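Local coordinates for protein diaminopropionate ammonia-lyase (Escherichia coli, PDB 4D9M) that catalyses the pyridoxal 5'-phosphate-dependent alpha,beta-elimination of both L- and D-2,3-diaminopropionate to pyruvate and ammonia, at residues I8-N13 with Q357-K362; M113-T118 with E185-T190; T117-N122 with I140-G145; H226-A231 with V371-T376. All coordinates share one frame; numbering follows the deposited sequence.

Overall arrangement
The four contacts span the two alpha/beta halves of the subunit, with the cofactor-derived aminoacrylate 0JO between them. Contacts 2 and 3 share Thr117 and Thr118, their centres about 11 Å apart, because strand 114-118 pairs on one edge with 185-186 and on the other with 137-142. Contact 4 lies near the middle of the mixed sheet, and contact 1 sets a helix against its outer strand 8-12, with centres about 16 Å apart. Contacts 3 and 4 both bind 0JO: their centres are about 24 Å apart but their nearest atoms about 6 Å. Contact 1 is peripheral, about 38 Å from contact 2 between centres, on opposite sides of the chain's centre.

Contact 1 (I8-N13 with Q357-K362); sequences IDIADN and QSLMEK
Ile8, Ile10 and Asp12 of an outermost strand meet Leu359 and Lys362 of a short helix in a surface contact, apolar at one end and charged at the other. The two methyls of Leu359 divide the strand between them: CD1 meets CD1 of Ile8 at 3.9 Å, while CD2 meets CD1 of Ile10 at 3.8 Å. Ile10 then runs past Lys362 in the opposite direction, its CD1 lying 4.1 Å from Lys362 CG. Strand 8-12 is the edge strand of the seven-stranded mixed sheet and pairs antiparallel with 308-312; Ile8, Ile10 and Asp12, every second residue, carry the contact with helix 356-362, and Val350 of helix 338-351 adds to the apolar cluster around Ile8 and Leu359. Lys362 leaves its helix with CG anti to the backbone N (chi1 -177°) and bends at chi2 (72°), which brings the end of its chain to the carboxylate of Asp12. Asp12 OD2 makes a salt bridge of 3.3 Å to Lys362 NZ, although Lys362 CE is nearer still to OD2, at 3.1 Å. The same OD2 accepts a hydrogen bond from Gln308 NE2, and this amide nitrogen also donates to Lys362 O, linking strand and helix a second time.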
# COMPACT_ATOMS: atom_id res chain seq x y z
N ILE B 8 10.86 6.39 -19.74
CA ILE B 8 11.51 5.09 -19.68
C ILE B 8 12.24 4.82 -21.00
O ILE B 8 11.67 4.25 -21.94
CB ILE B 8 10.54 3.95 -19.29
CG1 ILE B 8 9.18 4.14 -19.95
CG2 ILE B 8 10.37 3.88 -17.77
CD1 ILE B 8 8.27 2.94 -19.85
N ASP B 9 13.49 5.26 -21.07
CA ASP B 9 14.31 5.12 -22.27
C ASP B 9 15.02 3.78 -22.23
O ASP B 9 15.71 3.46 -21.26
CB ASP B 9 15.36 6.24 -22.35
CG ASP B 9 14.75 7.61 -22.59
OD1 ASP B 9 13.79 7.73 -23.38
OD2 ASP B 9 15.26 8.58 -21.99
N ILE B 10 14.86 3.01 -23.30
CA ILE B 10 15.49 1.71 -23.42
C ILE B 10 16.58 1.76 -24.50
O ILE B 10 16.39 2.33 -25.58
CB ILE B 10 14.46 0.60 -23.73
CG1 ILE B 10 13.33 0.62 -22.69
CG2 ILE B 10 15.12 -0.77 -23.77
CD1 ILE B 10 12.00 0.13 -23.22
N ALA B 11 17.73 1.18 -24.19
CA ALA B 11 18.81 1.05 -25.16
C ALA B 11 19.33 -0.37 -25.17
O ALA B 11 19.71 -0.92 -24.13
CB ALA B 11 19.93 2.04 -24.85
N ASP B 12 19.33 -0.98 -26.36
CA ASP B 12 19.99 -2.26 -26.58
C ASP B 12 21.49 -2.11 -26.31
O ASP B 12 22.10 -1.12 -26.70
CB ASP B 12 19.78 -2.75 -28.01
CG ASP B 12 18.33 -3.13 -28.31
OD1 ASP B 12 18.11 -4.03 -29.14
OD2 ASP B 12 17.41 -2.54 -27.71
N ASN B 13 22.06 -3.09 -25.62
CA ASN B 13 23.49 -3.12 -25.40
C ASN B 13 24.24 -3.56 -26.66
O ASN B 13 24.39 -4.76 -26.93
CB ASN B 13 23.84 -4.03 -24.22
CG ASN B 13 25.34 -4.18 -24.02
OD1 ASN B 13 26.12 -3.33 -24.43
ND2 ASN B 13 25.74 -5.29 -23.40
N GLN B 357 2.36 -1.70 -25.80
CA GLN B 357 2.60 -2.82 -26.72
C GLN B 357 4.02 -2.80 -27.29
O GLN B 357 4.75 -3.79 -27.19
CB GLN B 357 1.56 -2.86 -27.83
N SER B 358 4.41 -1.66 -27.88
CA SER B 358 5.76 -1.51 -28.45
C SER B 358 6.86 -1.63 -27.39
O SER B 358 7.87 -2.30 -27.63
CB SER B 358 5.89 -0.21 -29.26
OG SER B 358 5.91 0.94 -28.44
N LEU B 359 6.66 -1.01 -26.23
CA LEU B 359 7.62 -1.11 -25.11
C LEU B 359 7.77 -2.54 -24.60
O LEU B 359 8.89 -2.98 -24.32
CB LEU B 359 7.24 -0.18 -23.96
CG LEU B 359 7.30 1.33 -24.17
CD1 LEU B 359 6.39 2.03 -23.18
CD2 LEU B 359 8.72 1.88 -24.07
N MET B 360 6.65 -3.26 -24.50
CA MET B 360 6.67 -4.69 -24.15
C MET B 360 7.44 -5.51 -25.18
O MET B 360 8.26 -6.37 -24.81
CB MET B 360 5.24 -5.24 -24.00
CG MET B 360 4.48 -4.77 -22.77
SD MET B 360 4.92 -5.61 -21.23
CE MET B 360 6.43 -4.78 -20.78
N GLU B 361 7.20 -5.23 -26.47
CA GLU B 361 7.90 -5.92 -27.56
C GLU B 361 9.40 -5.63 -27.53
O GLU B 361 10.22 -6.54 -27.67
CB GLU B 361 7.32 -5.51 -28.92
CG GLU B 361 5.94 -6.06 -29.21
CD GLU B 361 5.49 -5.81 -30.64
OE1 GLU B 361 6.37 -5.69 -31.53
OE2 GLU B 361 4.27 -5.74 -30.87
N LYS B 362 9.74 -4.35 -27.34
CA LYS B 362 11.12 -3.90 -27.20
C LYS B 362 11.85 -4.67 -26.10
O LYS B 362 12.99 -5.11 -26.30
CB LYS B 362 11.15 -2.39 -26.91
CG LYS B 362 12.54 -1.77 -26.81
CD LYS B 362 13.21 -1.68 -28.18
CE LYS B 362 14.62 -1.14 -28.07
NZ LYS B 362 15.19 -0.89 -29.42

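Contact 2 (M113-T118 with E185-T190); sequences MTFATT and EVVQDT
Strand 114-118 and the short strand 185-186 pair in parallel at one side of the four-stranded sheet in the smaller alpha/beta half of this fold-type II pyridoxal-phosphate enzyme. Phe115 is opposite Glu185 and Ala116 opposite Val186. Three backbone bonds join them: Glu185 N to Thr114 O at 2.9 Å, Ala116 N to Glu185 O, and Val187 N to Ala116 O at 2.8 Å. On the face of Phe115 and Glu185, ring atom CD1 of Phe115 lies 3.8 Å from Glu185 CB and reaches on to Val187 CG2 at 3.5 Å, both met obliquely.

Past Val187 the regular pairing ends and a side chain takes over. Gln188 extends with CG anti to its own N (chi1 -166°), then bends at chi2 (65°), so that its amide turns back to grip both polar backbone atoms of Thr118. Thr118 N donates to Gln188 OE1 at 2.8 Å, in the carbonyl plane and on a lone pair. Gln188 NE2 also donates to Asp189 OD1, which lies near the amide plane; three bonds therefore fix the rotation of this buried amide. Asp189 in turn forms a salt bridge to Lys77, which carries the cofactor in the resting enzyme but is released here, the cofactor being bonded to the aminoacrylate. Thr118 O is held by two donors from opposite faces of its plane, Gln188 NE2 at 2.8 Å and Thr117 OG1 at 2.7 Å.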
# COMPACT_ATOMS: atom_id res chain seq x y z
N MET B 113 41.07 -4.79 14.50
CA MET B 113 41.04 -4.16 13.19
C MET B 113 39.94 -3.11 13.10
O MET B 113 38.95 -3.16 13.84
CB MET B 113 40.83 -5.20 12.09
CG MET B 113 41.98 -6.17 11.92
SD MET B 113 41.66 -7.37 10.61
CE MET B 113 41.81 -6.35 9.14
N THR B 114 40.10 -2.16 12.18
CA THR B 114 39.09 -1.13 11.94
C THR B 114 38.75 -1.09 10.46
O THR B 114 39.64 -0.93 9.62
CB THR B 114 39.56 0.24 12.46
OG1 THR B 114 39.92 0.13 13.84
CG2 THR B 114 38.47 1.29 12.31
N PHE B 115 37.47 -1.24 10.14
CA PHE B 115 37.01 -1.28 8.74
C PHE B 115 36.33 0.02 8.33
O PHE B 115 35.40 0.48 9.00
CB PHE B 115 36.08 -2.48 8.51
CG PHE B 115 36.75 -3.81 8.73
CD1 PHE B 115 37.62 -4.34 7.79
CD2 PHE B 115 36.50 -4.54 9.89
CE1 PHE B 115 38.24 -5.57 7.99
CE2 PHE B 115 37.11 -5.77 10.10
CZ PHE B 115 37.98 -6.28 9.15
N ALA B 116 36.78 0.60 7.22
CA ALA B 116 36.32 1.92 6.81
C ALA B 116 35.72 1.94 5.40
O ALA B 116 36.31 1.38 4.46
CB ALA B 116 37.45 2.93 6.91
N THR B 117 34.58 2.60 5.27
CA THR B 117 33.93 2.75 3.97
C THR B 117 33.05 3.99 3.88
O THR B 117 32.54 4.48 4.89
CB THR B 117 33.08 1.51 3.59
OG1 THR B 117 32.46 1.73 2.32
CG2 THR B 117 31.99 1.23 4.63
N THR B 118 32.87 4.49 2.66
CA THR B 118 31.79 5.42 2.36
C THR B 118 30.55 4.63 1.95
O THR B 118 30.66 3.53 1.40
CB THR B 118 32.18 6.41 1.25
OG1 THR B 118 33.28 7.21 1.69
CG2 THR B 118 31.03 7.32 0.87
N GLU B 185 41.34 -0.55 7.35
CA GLU B 185 41.12 -1.42 6.20
C GLU B 185 39.90 -0.93 5.44
O GLU B 185 38.77 -1.04 5.92
CB GLU B 185 40.92 -2.86 6.67
CG GLU B 185 41.34 -3.91 5.65
CD GLU B 185 42.80 -3.80 5.26
OE1 GLU B 185 43.66 -3.73 6.16
OE2 GLU B 185 43.08 -3.80 4.04
N VAL B 186 40.13 -0.36 4.25
CA VAL B 186 39.04 0.14 3.40
C VAL B 186 38.23 -1.01 2.82
O VAL B 186 38.79 -1.90 2.19
CB VAL B 186 39.57 1.03 2.26
CG1 VAL B 186 38.47 1.34 1.25
CG2 VAL B 186 40.15 2.32 2.81
N VAL B 187 36.92 -0.99 3.06
CA VAL B 187 36.00 -2.01 2.54
C VAL B 187 34.92 -1.35 1.68
O VAL B 187 33.79 -1.16 2.12
CB VAL B 187 35.36 -2.84 3.67
CG1 VAL B 187 34.62 -4.04 3.10
CG2 VAL B 187 36.42 -3.31 4.66
N GLN B 188 35.29 -0.99 0.45
CA GLN B 188 34.38 -0.24 -0.42
C GLN B 188 33.78 -1.10 -1.53
O GLN B 188 34.48 -1.88 -2.17
CB GLN B 188 35.10 0.98 -1.00
CG GLN B 188 34.18 2.01 -1.64
CD GLN B 188 33.25 2.67 -0.64
OE1 GLN B 188 33.70 3.34 0.30
NE2 GLN B 188 31.95 2.51 -0.84
N ASP B 189 32.48 -0.92 -1.76
CA ASP B 189 31.75 -1.68 -2.78
C ASP B 189 31.90 -1.11 -4.19
O ASP B 189 31.02 -1.31 -5.05
CB ASP B 189 30.27 -1.80 -2.40
CG ASP B 189 29.58 -0.46 -2.20
OD1 ASP B 189 30.23 0.60 -2.36
OD2 ASP B 189 28.37 -0.46 -1.88
N THR B 190 33.00 -0.41 -4.44
CA THR B 190 33.33 0.08 -5.77
C THR B 190 34.82 -0.16 -6.02
O THR B 190 35.58 -0.38 -5.07
CB THR B 190 32.93 1.56 -5.97
OG1 THR B 190 32.83 1.85 -7.37
CG2 THR B 190 33.94 2.53 -5.32

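Contact 3 (T117-N122 with I140-G145); sequences TTTDGN and IYMPKG. With 0JO (2-{[(E)-{3-hydroxy-2-methyl-5-[(phosphonooxy)methyl]pyridin-4-yl}methylidene]amino}prop-2-enoic acid), chain D.
The Tyr141 ring presents an edge to Thr117 O, which lies near the ring plane, while the Pro143 ring sets its CD 3.1 Å from Thr119 O. Two further flat groups face the aminoacrylate 0JO. The Asp120 carboxylate brings OD2 to 3.2 Å from 0JO CA, consistent with its inferred role as proton acceptor for the L-substrate, and the Asn122 amide donates through ND2 to 0JO O3 at 3.0 Å in a nearly straight bond (172°).

Thr119 connects the sheet to this site. With OG1 anti to its own N (chi1 -168°), it donates to 0JO OXT at 2.6 Å and accepts from Gly121 N, an ST turn; its CG2 turns instead to Ile140 CG2, 3.5 Å away. Asp120 N gives OXT a second bond. The methyl CE of Met142 packs beneath the turn, 3.5 Å from Gly121 N.

Parallel pairing ends here with Tyr141 N to Thr117 O at 2.8 Å and a more bent bond from Thr119 N to Tyr141 O. The strands belong to a beta-alpha-beta crossover, 114-118 running through helix 122-133, which starts just after Gly121, into 137-142. Helices 122-133 and 148-155 pack on the face of Thr117 and Ile140, whereas helix 168-182 packs on that of Thr118 and Tyr141, with Thr175 bonding Thr118 OG1.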
# COMPACT_ATOMS: atom_id res chain seq x y z
N THR B 117 34.58 2.60 5.27
CA THR B 117 33.93 2.75 3.97
C THR B 117 33.05 3.99 3.88
O THR B 117 32.54 4.48 4.89
CB THR B 117 33.08 1.51 3.59
OG1 THR B 117 32.46 1.73 2.32
CG2 THR B 117 31.99 1.23 4.63
N THR B 118 32.87 4.49 2.66
CA THR B 118 31.79 5.42 2.36
C THR B 118 30.55 4.63 1.95
O THR B 118 30.66 3.53 1.40
CB THR B 118 32.18 6.41 1.25
OG1 THR B 118 33.28 7.21 1.69
CG2 THR B 118 31.03 7.32 0.87
N THR B 119 29.37 5.18 2.24
CA THR B 119 28.09 4.58 1.93
C THR B 119 27.03 5.67 1.91
O THR B 119 27.18 6.70 2.57
CB THR B 119 27.69 3.53 2.99
OG1 THR B 119 26.58 2.75 2.53
CG2 THR B 119 27.32 4.19 4.32
N ASP B 120 25.96 5.45 1.15
CA ASP B 120 24.78 6.30 1.31
C ASP B 120 23.66 5.59 2.06
O ASP B 120 22.53 6.06 2.12
CB ASP B 120 24.30 6.93 -0.02
CG ASP B 120 24.26 5.94 -1.15
OD1 ASP B 120 24.71 6.32 -2.26
OD2 ASP B 120 23.78 4.80 -0.95
N GLY B 121 24.00 4.46 2.68
CA GLY B 121 23.08 3.81 3.58
C GLY B 121 23.40 2.37 3.93
O GLY B 121 23.83 2.07 5.05
N ASN B 122 23.19 1.49 2.97
CA ASN B 122 23.15 0.06 3.27
C ASN B 122 24.52 -0.59 3.40
O ASN B 122 24.75 -1.39 4.31
CB ASN B 122 22.26 -0.66 2.26
CG ASN B 122 20.81 -0.19 2.34
OD1 ASN B 122 20.20 -0.19 3.41
ND2 ASN B 122 20.26 0.20 1.20
N ILE B 140 32.44 4.71 9.38
CA ILE B 140 31.67 4.86 8.15
C ILE B 140 31.48 6.33 7.78
O ILE B 140 31.14 7.15 8.63
CB ILE B 140 30.31 4.12 8.25
CG1 ILE B 140 30.52 2.62 8.03
CG2 ILE B 140 29.33 4.62 7.21
CD1 ILE B 140 30.87 1.83 9.28
N TYR B 141 31.72 6.64 6.51
CA TYR B 141 31.53 8.00 6.00
C TYR B 141 30.28 8.07 5.12
O TYR B 141 29.87 7.07 4.52
CB TYR B 141 32.76 8.47 5.22
CG TYR B 141 34.00 8.67 6.08
CD1 TYR B 141 34.90 7.63 6.30
CD2 TYR B 141 34.27 9.90 6.66
CE1 TYR B 141 36.03 7.80 7.07
CE2 TYR B 141 35.40 10.10 7.45
CZ TYR B 141 36.27 9.04 7.65
OH TYR B 141 37.40 9.23 8.42
N MET B 142 29.67 9.25 5.08
CA MET B 142 28.41 9.45 4.36
C MET B 142 28.38 10.80 3.64
O MET B 142 28.87 11.80 4.18
CB MET B 142 27.22 9.31 5.32
CG MET B 142 26.86 7.87 5.63
SD MET B 142 25.34 7.65 6.57
CE MET B 142 24.49 6.51 5.48
N PRO B 143 27.82 10.83 2.41
CA PRO B 143 27.74 12.07 1.64
C PRO B 143 26.69 13.03 2.21
O PRO B 143 25.78 12.59 2.92
CB PRO B 143 27.31 11.60 0.24
CG PRO B 143 27.40 10.11 0.26
CD PRO B 143 27.21 9.71 1.69
N LYS B 144 26.83 14.31 1.89
CA LYS B 144 25.88 15.34 2.33
C LYS B 144 24.47 15.00 1.86
O LYS B 144 24.28 14.51 0.74
CB LYS B 144 26.30 16.72 1.81
N GLY B 145 23.48 15.25 2.71
CA GLY B 145 22.08 14.96 2.40
C GLY B 145 21.62 13.55 2.72
O GLY B 145 20.52 13.14 2.32
O 0JO D . 24.79 0.97 0.14
C 0JO D . 25.33 1.87 -0.54
OXT 0JO D . 26.18 2.66 -0.05
CA 0JO D . 24.94 1.98 -1.95
CB 0JO D . 25.63 2.71 -2.83
N 0JO D . 23.83 1.32 -2.32
C4A 0JO D . 23.65 0.73 -3.43
C4 0JO D . 22.37 0.03 -3.68
C3 0JO D . 21.44 -0.13 -2.66
O3 0JO D . 21.69 0.35 -1.40
C2 0JO D . 20.25 -0.79 -2.92
C2A 0JO D . 19.24 -0.98 -1.83
N1 0JO D . 19.97 -1.29 -4.14
C6 0JO D . 20.84 -1.15 -5.14
C5 0JO D . 22.05 -0.49 -4.94
C5A 0JO D . 22.99 -0.37 -6.11
OP4 0JO D . 24.01 -1.35 -6.00
P 0JO D . 25.44 -1.07 -6.67
OP3 0JO D . 25.12 -0.78 -8.11
OP1 0JO D . 26.17 -2.36 -6.41
OP2 0JO D . 25.98 0.14 -5.94

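Contact 4 (H226-A231 with V371-T376); sequences HVLLQA and VLVIST. With 0JO (2-{[(E)-{3-hydroxy-2-methyl-5-[(phosphonooxy)methyl]pyridin-4-yl}methylidene]amino}prop-2-enoic acid), chain D.
Backbone hydrogen bonds join His226, Leu228 and Leu372 at the start of this parallel pair: Leu372 N donates to His226 O at 3.0 Å and Leu228 N to Leu372 O at 3.1 Å. Farther on the strands splay, with CA atoms 4.7 Å apart at Val227 and Leu372 but 6.7 Å apart at Leu229 and Ile374. A water lies in the gap, accepting from Ile374 N and close to both Leu228 O and Gln230 OE1.

Apolar contacts fall on both faces. Leu228 CD1 touches Val371 CG1 and Val373 CG2, each at 3.9 Å, on the face where helix 338-351 packs. On the opposite face Leu229 and Ile374 lie side by side under helix 235-248, with Val227 beside Leu372 farther back. Strands 226-230 and 370-375 are neighbours inside the mixed sheet, and their C-terminal ends lead to the cofactor: just past Ala231, the amides of Gly232, Gly234 and Met236 bind 0JO.

Polar side chains act at that end. The Gln230 chain, its CG between the backbone N and the carbonyl carbon (chi1 52°) and bent at chi2, directs NE2 to Ile374 O at 2.7 Å, nearly along the C=O axis; NE2 also donates to Ser339 O. Thr376 CG2 rests against Gln230 CD, while Thr376 OG1 donates to the pyridine N1 of 0JO at 2.8 Å, a neutral partner consistent with an unprotonated ring nitrogen, as in other fold-type II enzymes.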
# COMPACT_ATOMS: atom_id res chain seq x y z
N HIS B 226 13.67 -13.33 -17.97
CA HIS B 226 14.10 -11.96 -17.75
C HIS B 226 14.63 -11.74 -16.35
O HIS B 226 14.19 -12.38 -15.40
CB HIS B 226 12.94 -10.99 -17.99
CG HIS B 226 12.49 -10.92 -19.42
ND1 HIS B 226 11.83 -11.93 -20.02
CD2 HIS B 226 12.59 -9.90 -20.37
CE1 HIS B 226 11.54 -11.58 -21.29
NE2 HIS B 226 12.01 -10.35 -21.50
N VAL B 227 15.58 -10.82 -16.24
CA VAL B 227 15.94 -10.25 -14.95
C VAL B 227 16.10 -8.73 -15.06
O VAL B 227 16.72 -8.23 -16.00
CB VAL B 227 17.18 -10.93 -14.30
CG1 VAL B 227 18.46 -10.69 -15.10
CG2 VAL B 227 17.33 -10.49 -12.85
N LEU B 228 15.50 -8.02 -14.11
CA LEU B 228 15.66 -6.58 -13.99
C LEU B 228 16.62 -6.32 -12.83
O LEU B 228 16.38 -6.76 -11.71
CB LEU B 228 14.32 -5.92 -13.73
CG LEU B 228 13.26 -5.97 -14.84
CD1 LEU B 228 11.88 -6.05 -14.22
CD2 LEU B 228 13.37 -4.74 -15.73
N LEU B 229 17.71 -5.62 -13.12
CA LEU B 229 18.72 -5.30 -12.11
C LEU B 229 18.92 -3.81 -12.00
O LEU B 229 19.36 -3.16 -12.96
CB LEU B 229 20.05 -6.00 -12.41
CG LEU B 229 19.99 -7.53 -12.45
CD1 LEU B 229 21.30 -8.12 -12.96
CD2 LEU B 229 19.62 -8.09 -11.08
N GLN B 230 18.56 -3.25 -10.84
CA GLN B 230 18.81 -1.85 -10.57
C GLN B 230 20.32 -1.65 -10.40
O GLN B 230 21.04 -2.57 -10.01
CB GLN B 230 18.04 -1.34 -9.34
CG GLN B 230 18.18 -2.17 -8.07
CD GLN B 230 17.19 -3.32 -8.00
OE1 GLN B 230 17.39 -4.37 -8.61
NE2 GLN B 230 16.10 -3.12 -7.26
N ALA B 231 20.78 -0.44 -10.71
CA ALA B 231 22.20 -0.16 -10.65
C ALA B 231 22.51 1.21 -10.06
O ALA B 231 21.83 2.19 -10.35
CB ALA B 231 22.82 -0.28 -12.04
N VAL B 371 9.68 -13.24 -15.10
CA VAL B 371 10.47 -12.06 -14.78
C VAL B 371 10.93 -12.10 -13.33
O VAL B 371 10.11 -12.08 -12.40
CB VAL B 371 9.70 -10.75 -15.07
CG1 VAL B 371 10.66 -9.59 -15.23
CG2 VAL B 371 8.85 -10.89 -16.32
N LEU B 372 12.25 -12.19 -13.15
CA LEU B 372 12.86 -12.07 -11.84
C LEU B 372 13.19 -10.61 -11.57
O LEU B 372 13.84 -9.95 -12.39
CB LEU B 372 14.13 -12.92 -11.73
CG LEU B 372 14.95 -12.88 -10.43
CD1 LEU B 372 14.11 -13.20 -9.19
CD2 LEU B 372 16.14 -13.83 -10.52
N VAL B 373 12.74 -10.15 -10.41
CA VAL B 373 12.96 -8.79 -9.91
C VAL B 373 13.64 -8.89 -8.54
O VAL B 373 13.29 -9.75 -7.72
CB VAL B 373 11.61 -8.05 -9.74
CG1 VAL B 373 11.83 -6.63 -9.25
CG2 VAL B 373 10.81 -8.05 -11.04
N ILE B 374 14.60 -8.00 -8.29
CA ILE B 374 15.29 -7.96 -7.00
C ILE B 374 14.84 -6.75 -6.20
O ILE B 374 15.14 -5.60 -6.56
CB ILE B 374 16.84 -7.93 -7.16
CG1 ILE B 374 17.32 -8.93 -8.22
CG2 ILE B 374 17.52 -8.15 -5.81
CD1 ILE B 374 16.99 -10.38 -7.93
N SER B 375 14.09 -7.00 -5.12
CA SER B 375 13.77 -5.95 -4.16
C SER B 375 14.94 -5.83 -3.20
O SER B 375 15.05 -6.57 -2.22
CB SER B 375 12.48 -6.25 -3.40
OG SER B 375 12.00 -5.08 -2.77
N THR B 376 15.82 -4.88 -3.51
CA THR B 376 17.13 -4.80 -2.88
C THR B 376 17.10 -4.28 -1.43
O THR B 376 18.01 -4.56 -0.66
CB THR B 376 18.12 -3.98 -3.74
OG1 THR B 376 17.53 -2.73 -4.11
CG2 THR B 376 18.49 -4.74 -5.00
O 0JO D . 24.79 0.97 0.14
C 0JO D . 25.33 1.87 -0.54
OXT 0JO D . 26.18 2.66 -0.05
CA 0JO D . 24.94 1.98 -1.95
CB 0JO D . 25.63 2.71 -2.83
N 0JO D . 23.83 1.32 -2.32
C4A 0JO D . 23.65 0.73 -3.43
C4 0JO D . 22.37 0.03 -3.68
C3 0JO D . 21.44 -0.13 -2.66
O3 0JO D . 21.69 0.35 -1.40
C2 0JO D . 20.25 -0.79 -2.92
C2A 0JO D . 19.24 -0.98 -1.83
N1 0JO D . 19.97 -1.29 -4.14
C6 0JO D . 20.84 -1.15 -5.14
C5 0JO D . 22.05 -0.49 -4.94
C5A 0JO D . 22.99 -0.37 -6.11
OP4 0JO D . 24.01 -1.35 -6.00
P 0JO D . 25.44 -1.07 -6.67
OP3 0JO D . 25.12 -0.78 -8.11
OP1 0JO D . 26.17 -2.36 -6.41
OP2 0JO D . 25.98 0.14 -5.94
O HOH W 1 15.03 -5.41 -9.74